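Local coordinates for protein alcohol dehydrogenase, zinc-containing (PDB 5YLN) that binds zinc and probably catalyses the NAD+-dependent oxidation of alcohols, at residues Leu87-Cys92 with Val297-Thr302; His139-Leu144 with Ala308-Lys313; Val175-Ser180 with Leu199-Leu204; Ala245-Gly250 with Gly272-Pro277. All blocks are in the same frame, centred on the assembly; numbering follows the deposited sequence.

Interaction 1: residues Leu87-Cys92 with Val297-Thr302; sequences LISCVC and VSTNTT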
loop_
_atom_site.group_PDB
_atom_site.type_symbol
_atom_site.label_atom_id
_atom_site.label_comp_id
_atom_site.label_asym_id
_atom_site.label_seq_id
_atom_site.Cartn_x
_atom_site.Cartn_y
_atom_site.Cartn_z
ATOM N N LEU A 87 28.602 15.664 0.429
ATOM C CA LEU A 87 27.976 14.387 0.728
ATOM C C LEU A 87 27.612 13.663 -0.562
ATOM O O LEU A 87 27.171 14.281 -1.537
ATOM C CB LEU A 87 26.721 14.594 1.577
ATOM C CG LEU A 87 25.694 13.455 1.592
ATOM C CD1 LEU A 87 25.988 12.401 2.658
ATOM C CD2 LEU A 87 24.269 14.000 1.711
ATOM N N ILE A 88 27.790 12.343 -0.562
ATOM C CA ILE A 88 27.451 11.504 -1.705
ATOM C C ILE A 88 26.273 10.627 -1.304
ATOM O O ILE A 88 26.369 9.830 -0.357
ATOM C CB ILE A 88 28.632 10.644 -2.177
ATOM C CG1 ILE A 88 29.933 11.462 -2.203
ATOM C CG2 ILE A 88 28.336 10.071 -3.559
ATOM C CD1 ILE A 88 31.041 10.844 -1.405
ATOM N N SER A 89 25.170 10.773 -2.036
ATOM C CA SER A 89 24.006 9.923 -1.838
ATOM C C SER A 89 24.283 8.500 -2.317
ATOM O O SER A 89 25.075 8.273 -3.234
ATOM C CB SER A 89 22.799 10.515 -2.591
ATOM O OG SER A 89 21.759 9.576 -2.705
ATOM N N CYS A 90 23.616 7.530 -1.690
ATOM C CA CYS A 90 23.763 6.148 -2.134
ATOM C C CYS A 90 23.126 5.898 -3.494
ATOM O O CYS A 90 23.397 4.861 -4.109
ATOM C CB CYS A 90 23.178 5.184 -1.091
ATOM S SG CYS A 90 21.389 5.360 -0.790
ATOM N N VAL A 91 22.324 6.836 -3.995
ATOM C CA VAL A 91 21.564 6.680 -5.228
ATOM C C VAL A 91 22.038 7.714 -6.241
ATOM O O VAL A 91 22.134 8.901 -5.915
ATOM C CB VAL A 91 20.054 6.840 -4.956
ATOM C CG1 VAL A 91 19.305 7.119 -6.249
ATOM C CG2 VAL A 91 19.505 5.591 -4.250
ATOM N N CYS A 92 22.322 7.268 -7.471
ATOM C CA CYS A 92 22.661 8.173 -8.564
ATOM C C CYS A 92 21.411 8.541 -9.351
ATOM O O CYS A 92 20.578 7.676 -9.642
ATOM C CB CYS A 92 23.667 7.530 -9.518
ATOM S SG CYS A 92 25.139 6.877 -8.722
ATOM N N VAL A 297 15.091 3.465 -1.203
ATOM C CA VAL A 297 15.262 4.886 -0.946
ATOM C C VAL A 297 15.596 5.613 -2.246
ATOM O O VAL A 297 16.263 5.065 -3.131
ATOM C CB VAL A 297 16.352 5.116 0.115
ATOM C CG1 VAL A 297 17.756 4.843 -0.472
ATOM C CG2 VAL A 297 16.278 6.543 0.663
ATOM N N SER A 298 15.105 6.851 -2.381
ATOM C CA SER A 298 15.489 7.702 -3.504
ATOM C C SER A 298 16.499 8.779 -3.129
ATOM O O SER A 298 17.354 9.127 -3.954
ATOM C CB SER A 298 14.254 8.377 -4.114
ATOM O OG SER A 298 13.728 7.565 -5.141
ATOM N N THR A 299 16.425 9.270 -1.891
ATOM C CA THR A 299 17.167 10.407 -1.334
ATOM C C THR A 299 16.706 11.753 -1.898
ATOM O O THR A 299 17.402 12.765 -1.746
ATOM C CB THR A 299 18.706 10.261 -1.460
ATOM O OG1 THR A 299 19.138 10.451 -2.810
ATOM C CG2 THR A 299 19.149 8.895 -1.001
ATOM N N ASN A 300 15.496 11.825 -2.467
ATOM C CA ASN A 300 14.955 13.129 -2.829
ATOM C C ASN A 300 14.732 14.029 -1.607
ATOM O O ASN A 300 14.692 15.257 -1.751
ATOM C CB ASN A 300 13.657 12.954 -3.624
ATOM C CG ASN A 300 12.617 12.155 -2.874
ATOM O OD1 ASN A 300 12.895 11.080 -2.357
ATOM N ND2 ASN A 300 11.415 12.691 -2.794
ATOM N N THR A 301 14.609 13.459 -0.403
ATOM C CA THR A 301 14.390 14.264 0.798
ATOM C C THR A 301 15.677 14.779 1.431
ATOM O O THR A 301 15.589 15.587 2.361
ATOM C CB THR A 301 13.610 13.481 1.873
ATOM O OG1 THR A 301 14.388 12.364 2.323
ATOM C CG2 THR A 301 12.260 12.988 1.328
ATOM N N THR A 302 16.851 14.333 0.962
ATOM C CA THR A 302 18.133 14.785 1.515
ATOM C C THR A 302 18.210 16.290 1.786
ATOM O O THR A 302 18.671 16.667 2.873
ATOM C CB THR A 302 19.280 14.343 0.591
ATOM O OG1 THR A 302 19.259 12.921 0.434
ATOM C CG2 THR A 302 20.638 14.764 1.182
#

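Interaction 2: residues His139-Leu144 with Ala308-Lys313; sequences HTPEDL and ALESHK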
loop_
_atom_site.group_PDB
_atom_site.type_symbol
_atom_site.label_atom_id
_atom_site.label_comp_id
_atom_site.label_asym_id
_atom_site.label_seq_id
_atom_site.Cartn_x
_atom_site.Cartn_y
_atom_site.Cartn_z
ATOM N N HIS A 139 26.362 19.788 -1.269
ATOM C CA HIS A 139 27.294 20.602 -0.512
ATOM C C HIS A 139 27.041 20.431 0.981
ATOM O O HIS A 139 25.894 20.422 1.423
ATOM C CB HIS A 139 27.150 22.072 -0.917
ATOM C CG HIS A 139 27.685 22.375 -2.283
ATOM N ND1 HIS A 139 29.039 22.404 -2.559
ATOM C CD2 HIS A 139 27.054 22.655 -3.446
ATOM C CE1 HIS A 139 29.215 22.696 -3.834
ATOM N NE2 HIS A 139 28.027 22.852 -4.394
ATOM N N THR A 140 28.118 20.270 1.764
ATOM C CA THR A 140 27.739 19.977 3.143
ATOM C C THR A 140 27.698 21.252 3.992
ATOM O O THR A 140 28.582 22.111 3.874
ATOM C CB THR A 140 28.708 18.989 3.780
ATOM O OG1 THR A 140 30.051 19.484 3.669
ATOM C CG2 THR A 140 28.608 17.625 3.098
ATOM N N PRO A 141 26.687 21.391 4.855
ATOM C CA PRO A 141 26.680 22.509 5.808
ATOM C C PRO A 141 27.803 22.353 6.820
ATOM O O PRO A 141 28.095 21.245 7.277
ATOM C CB PRO A 141 25.304 22.400 6.482
ATOM C CG PRO A 141 24.491 21.491 5.609
ATOM C CD PRO A 141 25.474 20.562 4.957
ATOM N N GLU A 142 28.440 23.476 7.169
ATOM C CA GLU A 142 29.542 23.442 8.131
ATOM C C GLU A 142 29.075 23.193 9.558
ATOM O O GLU A 142 29.910 22.952 10.432
ATOM C CB GLU A 142 30.344 24.748 8.085
ATOM C CG GLU A 142 31.043 25.025 6.759
ATOM C CD GLU A 142 32.053 26.160 6.851
ATOM O OE1 GLU A 142 32.655 26.333 7.935
ATOM O OE2 GLU A 142 32.244 26.879 5.842
ATOM N N ASP A 143 27.768 23.233 9.814
ATOM C CA ASP A 143 27.248 23.069 11.166
ATOM C C ASP A 143 27.147 21.607 11.597
ATOM O O ASP A 143 27.022 21.329 12.797
ATOM C CB ASP A 143 25.870 23.734 11.263
ATOM C CG ASP A 143 25.336 23.788 12.684
ATOM O OD1 ASP A 143 26.153 23.875 13.628
ATOM O OD2 ASP A 143 24.096 23.734 12.850
ATOM N N LEU A 144 27.191 20.669 10.659
ATOM C CA LEU A 144 26.952 19.274 10.975
ATOM C C LEU A 144 28.262 18.505 11.090
ATOM O O LEU A 144 29.237 18.779 10.386
ATOM C CB LEU A 144 26.045 18.628 9.924
ATOM C CG LEU A 144 24.593 19.124 9.875
ATOM C CD1 LEU A 144 23.751 18.287 8.915
ATOM C CD2 LEU A 144 23.974 19.141 11.271
ATOM N N ALA A 308 16.337 19.992 8.373
ATOM C CA ALA A 308 15.839 19.524 9.658
ATOM C C ALA A 308 16.946 19.034 10.602
ATOM O O ALA A 308 16.614 18.653 11.728
ATOM C CB ALA A 308 14.792 18.415 9.447
ATOM N N LEU A 309 18.224 19.042 10.197
ATOM C CA LEU A 309 19.332 18.665 11.072
ATOM C C LEU A 309 20.188 19.839 11.518
ATOM O O LEU A 309 20.710 19.814 12.634
ATOM C CB LEU A 309 20.248 17.639 10.385
ATOM C CG LEU A 309 19.751 16.210 10.174
ATOM C CD1 LEU A 309 20.912 15.338 9.737
ATOM C CD2 LEU A 309 19.049 15.660 11.424
ATOM N N GLU A 310 20.398 20.835 10.646
ATOM C CA GLU A 310 21.117 22.042 11.044
ATOM C C GLU A 310 20.419 22.742 12.199
ATOM O O GLU A 310 21.063 23.457 12.975
ATOM C CB GLU A 310 21.238 23.005 9.860
ATOM C CG GLU A 310 21.828 22.410 8.588
ATOM C CD GLU A 310 21.623 23.323 7.383
ATOM O OE1 GLU A 310 21.632 24.561 7.570
ATOM O OE2 GLU A 310 21.441 22.810 6.257
ATOM N N SER A 311 19.107 22.552 12.312
ATOM C CA SER A 311 18.307 23.035 13.426
ATOM C C SER A 311 18.424 22.164 14.668
ATOM O O SER A 311 17.870 22.527 15.710
ATOM C CB SER A 311 16.841 23.108 13.004
ATOM O OG SER A 311 16.297 21.803 12.853
ATOM N N HIS A 312 19.090 21.015 14.570
ATOM C CA HIS A 312 19.338 20.126 15.709
ATOM C C HIS A 312 18.044 19.625 16.345
ATOM O O HIS A 312 17.939 19.516 17.567
ATOM C CB HIS A 312 20.240 20.802 16.742
ATOM C CG HIS A 312 21.603 21.122 16.214
ATOM N ND1 HIS A 312 22.550 20.150 15.968
ATOM C CD2 HIS A 312 22.167 22.299 15.852
ATOM C CE1 HIS A 312 23.644 20.716 15.490
ATOM N NE2 HIS A 312 23.438 22.018 15.411
ATOM N N LYS A 313 17.059 19.288 15.506
ATOM C CA LYS A 313 15.873 18.588 15.993
ATOM C C LYS A 313 16.253 17.224 16.568
ATOM O O LYS A 313 16.062 16.962 17.763
ATOM C CB LYS A 313 14.835 18.446 14.871
ATOM C CG LYS A 313 14.340 19.773 14.294
ATOM C CD LYS A 313 13.855 20.700 15.396
ATOM C CE LYS A 313 14.097 22.155 15.039
ATOM N NZ LYS A 313 13.722 23.113 16.120
#

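Interaction 3: residues Val175-Ser180 with Leu199-Leu204; sequences VAIIGS and LIMVDL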
loop_
_atom_site.group_PDB
_atom_site.type_symbol
_atom_site.label_atom_id
_atom_site.label_comp_id
_atom_site.label_asym_id
_atom_site.label_seq_id
_atom_site.Cartn_x
_atom_site.Cartn_y
_atom_site.Cartn_z
ATOM N N VAL A 175 2.841 4.265 16.364
ATOM C CA VAL A 175 3.824 3.626 15.504
ATOM C C VAL A 175 4.452 2.478 16.272
ATOM O O VAL A 175 4.741 2.601 17.468
ATOM C CB VAL A 175 4.909 4.617 15.042
ATOM C CG1 VAL A 175 5.883 3.928 14.061
ATOM C CG2 VAL A 175 4.265 5.884 14.453
ATOM N N ALA A 176 4.645 1.363 15.586
ATOM C CA ALA A 176 5.530 0.311 16.055
ATOM C C ALA A 176 6.641 0.133 15.034
ATOM O O ALA A 176 6.399 0.173 13.825
ATOM C CB ALA A 176 4.786 -1.012 16.262
ATOM N N ILE A 177 7.862 -0.049 15.523
ATOM C CA ILE A 177 9.007 -0.334 14.670
ATOM C C ILE A 177 9.493 -1.741 15.004
ATOM O O ILE A 177 9.731 -2.062 16.178
ATOM C CB ILE A 177 10.105 0.730 14.841
ATOM C CG1 ILE A 177 9.520 2.085 14.438
ATOM C CG2 ILE A 177 11.308 0.424 13.957
ATOM C CD1 ILE A 177 10.389 3.278 14.816
ATOM N N ILE A 178 9.558 -2.593 13.985
ATOM C CA ILE A 178 9.931 -3.990 14.151
ATOM C C ILE A 178 11.380 -4.121 13.709
ATOM O O ILE A 178 11.684 -4.136 12.509
ATOM C CB ILE A 178 9.022 -4.933 13.355
ATOM C CG1 ILE A 178 7.563 -4.520 13.548
ATOM C CG2 ILE A 178 9.236 -6.371 13.823
ATOM C CD1 ILE A 178 7.119 -4.533 14.980
ATOM N N GLY A 179 12.266 -4.230 14.678
ATOM C CA GLY A 179 13.665 -4.401 14.376
ATOM C C GLY A 179 14.411 -3.184 14.849
ATOM O O GLY A 179 14.237 -2.091 14.305
ATOM N N SER A 180 15.226 -3.368 15.880
ATOM C CA SER A 180 15.915 -2.278 16.549
ATOM C C SER A 180 17.385 -2.196 16.147
ATOM O O SER A 180 18.184 -1.638 16.896
ATOM C CB SER A 180 15.777 -2.445 18.065
ATOM O OG SER A 180 15.965 -1.217 18.741
ATOM N N LEU A 199 5.598 5.404 20.105
ATOM C CA LEU A 199 6.689 4.861 19.313
ATOM C C LEU A 199 7.124 3.600 20.038
ATOM O O LEU A 199 7.892 3.663 21.005
ATOM C CB LEU A 199 7.840 5.842 19.187
ATOM C CG LEU A 199 7.818 6.789 18.008
ATOM C CD1 LEU A 199 8.899 7.845 18.203
ATOM C CD2 LEU A 199 8.057 6.010 16.757
ATOM N N ILE A 200 6.623 2.469 19.571
ATOM C CA ILE A 200 6.815 1.189 20.229
ATOM C C ILE A 200 7.928 0.446 19.492
ATOM O O ILE A 200 7.780 0.091 18.318
ATOM C CB ILE A 200 5.505 0.396 20.241
ATOM C CG1 ILE A 200 4.386 1.286 20.801
ATOM C CG2 ILE A 200 5.681 -0.901 21.023
ATOM C CD1 ILE A 200 2.971 0.833 20.465
ATOM N N MET A 201 9.066 0.238 20.151
ATOM C CA MET A 201 10.129 -0.556 19.548
ATOM C C MET A 201 9.920 -2.015 19.917
ATOM O O MET A 201 9.716 -2.341 21.091
ATOM C CB MET A 201 11.518 -0.091 19.994
ATOM C CG MET A 201 12.673 -0.711 19.173
ATOM S SD MET A 201 12.907 0.032 17.524
ATOM C CE MET A 201 12.354 1.652 17.900
ATOM N N VAL A 202 9.961 -2.883 18.908
ATOM C CA VAL A 202 9.796 -4.325 19.077
ATOM C C VAL A 202 11.066 -5.002 18.588
ATOM O O VAL A 202 11.531 -4.720 17.476
ATOM C CB VAL A 202 8.562 -4.844 18.311
ATOM C CG1 VAL A 202 8.366 -6.359 18.536
ATOM C CG2 VAL A 202 7.341 -4.080 18.749
ATOM N N ASP A 203 11.632 -5.876 19.429
ATOM C CA ASP A 203 12.857 -6.610 19.123
ATOM C C ASP A 203 12.994 -7.767 20.120
ATOM O O ASP A 203 12.269 -7.846 21.115
ATOM C CB ASP A 203 14.068 -5.666 19.150
ATOM C CG ASP A 203 15.272 -6.220 18.407
ATOM O OD1 ASP A 203 15.776 -7.287 18.812
ATOM O OD2 ASP A 203 15.714 -5.597 17.420
ATOM N N LEU A 204 13.927 -8.679 19.830
ATOM C CA LEU A 204 14.268 -9.777 20.739
ATOM C C LEU A 204 15.325 -9.375 21.761
ATOM O O LEU A 204 15.260 -9.800 22.917
ATOM C CB LEU A 204 14.773 -10.990 19.949
ATOM C CG LEU A 204 13.960 -11.432 18.724
ATOM C CD1 LEU A 204 14.793 -12.324 17.805
ATOM C CD2 LEU A 204 12.677 -12.147 19.136
#

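Interaction 4: residues Ala245-Gly250 with Gly272-Pro277; sequences AIEAVG and GVHGKP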
loop_
_atom_site.group_PDB
_atom_site.type_symbol
_atom_site.label_atom_id
_atom_site.label_comp_id
_atom_site.label_asym_id
_atom_site.label_seq_id
_atom_site.Cartn_x
_atom_site.Cartn_y
_atom_site.Cartn_z
ATOM N N ALA A 245 3.188 0.269 11.124
ATOM C CA ALA A 245 4.148 -0.764 11.499
ATOM C C ALA A 245 5.298 -0.690 10.504
ATOM O O ALA A 245 5.112 -0.947 9.311
ATOM C CB ALA A 245 3.511 -2.167 11.514
ATOM N N ILE A 246 6.462 -0.300 10.985
ATOM C CA ILE A 246 7.657 -0.169 10.166
ATOM C C ILE A 246 8.450 -1.462 10.309
ATOM O O ILE A 246 8.992 -1.749 11.385
ATOM C CB ILE A 246 8.485 1.049 10.591
ATOM C CG1 ILE A 246 7.664 2.338 10.441
ATOM C CG2 ILE A 246 9.796 1.102 9.817
ATOM C CD1 ILE A 246 8.316 3.566 11.068
ATOM N N GLU A 247 8.498 -2.250 9.229
ATOM C CA GLU A 247 9.225 -3.525 9.188
ATOM C C GLU A 247 10.670 -3.230 8.788
ATOM O O GLU A 247 10.947 -2.954 7.617
ATOM C CB GLU A 247 8.555 -4.480 8.194
ATOM C CG GLU A 247 8.818 -5.981 8.396
ATOM C CD GLU A 247 10.221 -6.433 7.967
ATOM O OE1 GLU A 247 11.000 -5.647 7.382
ATOM O OE2 GLU A 247 10.549 -7.602 8.212
ATOM N N ALA A 248 11.589 -3.280 9.746
ATOM C CA ALA A 248 12.988 -2.943 9.503
ATOM C C ALA A 248 13.902 -4.141 9.723
ATOM O O ALA A 248 15.001 -4.004 10.252
ATOM C CB ALA A 248 13.442 -1.772 10.378
ATOM N N VAL A 249 13.470 -5.337 9.320
ATOM C CA VAL A 249 14.328 -6.510 9.445
ATOM C C VAL A 249 14.383 -7.274 8.130
ATOM O O VAL A 249 15.462 -7.675 7.681
ATOM C CB VAL A 249 13.878 -7.437 10.587
ATOM C CG1 VAL A 249 14.774 -8.669 10.643
ATOM C CG2 VAL A 249 13.964 -6.707 11.898
ATOM N N GLY A 250 13.231 -7.498 7.511
ATOM C CA GLY A 250 13.224 -8.135 6.212
ATOM C C GLY A 250 13.177 -9.654 6.225
ATOM O O GLY A 250 13.759 -10.287 5.349
ATOM N N GLY A 272 13.158 -3.264 4.670
ATOM C CA GLY A 272 14.279 -4.128 4.409
ATOM C C GLY A 272 14.166 -4.892 3.106
ATOM O O GLY A 272 13.097 -5.045 2.513
ATOM N N VAL A 273 15.330 -5.362 2.658
ATOM C CA VAL A 273 15.398 -6.396 1.640
ATOM C C VAL A 273 14.816 -7.693 2.184
ATOM O O VAL A 273 15.083 -8.090 3.324
ATOM C CB VAL A 273 16.858 -6.604 1.212
ATOM C CG1 VAL A 273 16.923 -7.471 -0.023
ATOM C CG2 VAL A 273 17.527 -5.253 1.001
ATOM N N HIS A 274 13.995 -8.352 1.377
ATOM C CA HIS A 274 13.514 -9.688 1.691
ATOM C C HIS A 274 14.132 -10.659 0.699
ATOM O O HIS A 274 14.229 -10.359 -0.493
ATOM C CB HIS A 274 11.981 -9.768 1.647
ATOM C CG HIS A 274 11.306 -9.099 2.805
ATOM N ND1 HIS A 274 10.695 -9.807 3.818
ATOM C CD2 HIS A 274 11.153 -7.785 3.115
ATOM C CE1 HIS A 274 10.186 -8.959 4.697
ATOM N NE2 HIS A 274 10.453 -7.728 4.295
ATOM N N GLY A 275 14.587 -11.803 1.199
ATOM C CA GLY A 275 15.193 -12.797 0.335
ATOM C C GLY A 275 14.225 -13.901 -0.018
ATOM O O GLY A 275 14.506 -14.735 -0.887
ATOM N N LYS A 276 13.081 -13.915 0.657
ATOM C CA LYS A 276 12.013 -14.860 0.381
ATOM C C LYS A 276 10.701 -14.114 0.215
ATOM O O LYS A 276 10.522 -13.042 0.794
ATOM C CB LYS A 276 11.847 -15.889 1.508
ATOM C CG LYS A 276 12.910 -16.975 1.548
ATOM C CD LYS A 276 12.356 -18.251 2.186
ATOM C CE LYS A 276 11.814 -18.015 3.591
ATOM N NZ LYS A 276 12.841 -17.431 4.511
ATOM N N PRO A 277 9.762 -14.664 -0.550
ATOM C CA PRO A 277 8.406 -14.109 -0.539
ATOM C C PRO A 277 7.757 -14.390 0.805
ATOM O O PRO A 277 8.223 -15.215 1.596
ATOM C CB PRO A 277 7.693 -14.848 -1.680
ATOM C CG PRO A 277 8.422 -16.150 -1.788
ATOM C CD PRO A 277 9.872 -15.852 -1.415
#

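Interaction 1: residues Leu87-Cys92 with Val297-Thr302
The end of strand 85-88 and the turn after it run past the loop 297-302 without any backbone pairing, the closest CA atoms, those of Val91 and Ser298, standing 6.4 Å apart. The contact joins the GroES-like part of the chain to the Rossmann-type part through side chains, with two hydroxyls at its middle. Ser89, with OG anti to its backbone N (chi1 165°), reaches across and donates to Thr299 OG1 at 2.8 Å. The same OG accepts the backbone N-H of Val91 at 3.1 Å in a nearly straight bond (169°), an ST turn that fixes the direction of the hydroxyl. Thr299 OG1, set between its own N and carbonyl carbon, passes the chain on to Ser298 O, which it meets on a lone pair in the carbonyl plane. Cys90 SG lies 3.7 Å from Val297 CG1, and the two methyls of Val91 rest against the carbonyl oxygens of Val297 and Ser298. At the other end Leu87 CD2 meets Thr302 CG2 tip to tip; Thr302 opens helix 302-310, and its OG1 and N both bind Thr299 O. Cys90 also touches His64, which with Cys42 binds one of the two zinc ions. Small hydroxyl residues suit this buried place: each of the two gives and takes one bond, so neutral groups join the segments, while the carboxylate of Glu161 in helix 157-165 grips the loop at Ser298 N and Thr299 N.

Interaction 2: residues His139-Leu144 with Ala308-Lys313
A type I beta turn, Pro141 to Leu144, lies against the C-terminal end of helix 302-310 at the protein surface. Leu144 carries the apolar part of the contact. From CB its chain runs anti to the carbonyl carbon (chi1 -68°), which brings CG within 4.5 Å of Glu310 CG and parts the two methyls over the last turn of the helix. CD1 packs on Leu309 CB at 3.9 Å, the two leucines crossing at about a right angle, and CD2 rests 3.6 Å from Leu309 O; Leu149 of helix 146-151 also touches this side chain. Pro141 lays its compact apolar ring across the Glu310 side chain, CG 3.4 Å from OE2. Farther out Asp143, with CG anti to its backbone N, extends toward His312, which has positive phi as the chain leaves the helix and whose backbone N still bonds to Leu309 O. Asp143 OD2 comes within 3.0 Å of Glu310 O, two acceptors with no bond between them, a crowding that His312 may offset. Carboxylate and imidazole meet tip to tip, their planes 87° apart. The bond from His312 NE2 to Asp143 OD2 is weak, 3.2 Å long, because the N-H points well off the oxygen, with 125° at the hydrogen.

Interaction 3: residues Val175-Ser180 with Leu199-Leu204
Two neighbouring parallel strands, 175-178 and 199-203, run 4.6 Å apart with a 20° twist between them, held by four backbone hydrogen bonds that alternate between Val175 O, Ile177 N, Ile177 O and Gly179 N on the segment 175-180 and the N and O of Ile200 and Val202 on the other. On the face bearing Val175, Ile177, Leu199 and Met201 the side chains interlock. Leu199 CD2 fits between two neighbours, 3.8 Å from Val175 CB and 4.1 Å from Ile177 CD1. Met201 starts anti to its backbone N and then bends at chi2 (77°) and chi3, so that the unbranched thioether folds back along Ile177, Met201 CE 3.9 Å from Ile177 CB, while CG and SD pack beside the Ser180 hydroxyl. On the other face Ile178 CD1 lies alongside Val202 CB, at 3.6 Å, and small Ala176 sits next to Ile200. At the end of strand 199-203, Asp203 OD2 takes the Ser180 N-H at 2.8 Å on its anti lone pair, while OD1 forms a salt bridge with Arg208. This ties down the turn with Gly179, probably the first glycine of a Rossmann GxGxxG motif, whose positive phi (114°) suits glycine. Helix 182-191 joins the pair into a beta-alpha-beta unit, its Leu188 covering Ile177, Leu199 and Met201; Phe257 of helix 252-261 covers Ile178 and Val202, and strand 242-247 pairs along the far edge of 175-178.

Interaction 4: residues Ala245-Gly250 with Gly272-Pro277
Gly272 comes first, just beyond strand 266-270, with its CA 4.5 Å from that of Gly250. A CB here would point at the backbone of Val249 and Gly250 and be tight against it, so the bare CA lets the two chains lie close. Val273 turns away from the segment 245-250 and packs on Trp286 of the second subunit. Its carbonyl faces back and receives a CA-H...O contact from Gly250 CA at 3.4 Å; any CB on Gly250 would collide with this oxygen, and the positive phi of Gly250 (88°) likewise suits glycine. His274 carries the rest of the contact. Its CG stands anti to the carbonyl carbon, which brings the imidazole in beside Gly250, whose CA lies over one face in a CH-pi contact, 3.5 Å from the ring centroid and 17° off its normal. The two segments follow neighbouring strands, 242-247 and 266-270, of the parallel sheet of the Rossmann-type domain, and both lie at the C-terminal ends of those strands, where dinucleotide sites in this fold are usually found. From strand 242-247 Glu247, bent at chi2, turns its carboxylate toward the ring tip to tip, with planes 40° apart and OE1 3.8 Å from His274 NE2. Neither group depends on the other for its bonds: NE2 is bound to Asn270, whereas Glu247 OE1 accepts the N-H of Val249 at 3.2 Å from above the carboxylate plane. Gly250 N bonds to Glu247 OE2, a less surely placed atom, and weakly to OE1, which holds Gly250 against the ring. Pro277 finally packs on Phe280 of the second subunit.

Overall arrangement
Interactions 3 and 4 belong to one parallel sheet: strands 174-178 and 242-247 are neighbours in it, joined by backbone bonds such as that between Ile178 N and Ile246 O. Interaction 3 is wholly buried and built on strand pairing and aliphatic packing; interaction 4, partly exposed beside the second subunit, relies on glycines and an imidazole face without a hydrogen bond between its segments. Interactions 1 and 2 touch through Leu87 and Thr140, and both bring helix 302-310 or the loop before it against the part of the chain around strands 85-88 and 137-139. Interaction 1 is buried, with a hydroxyl relay near zinc; interaction 2 lies at the surface, mixing leucine packing with a weak aspartate-histidine bond.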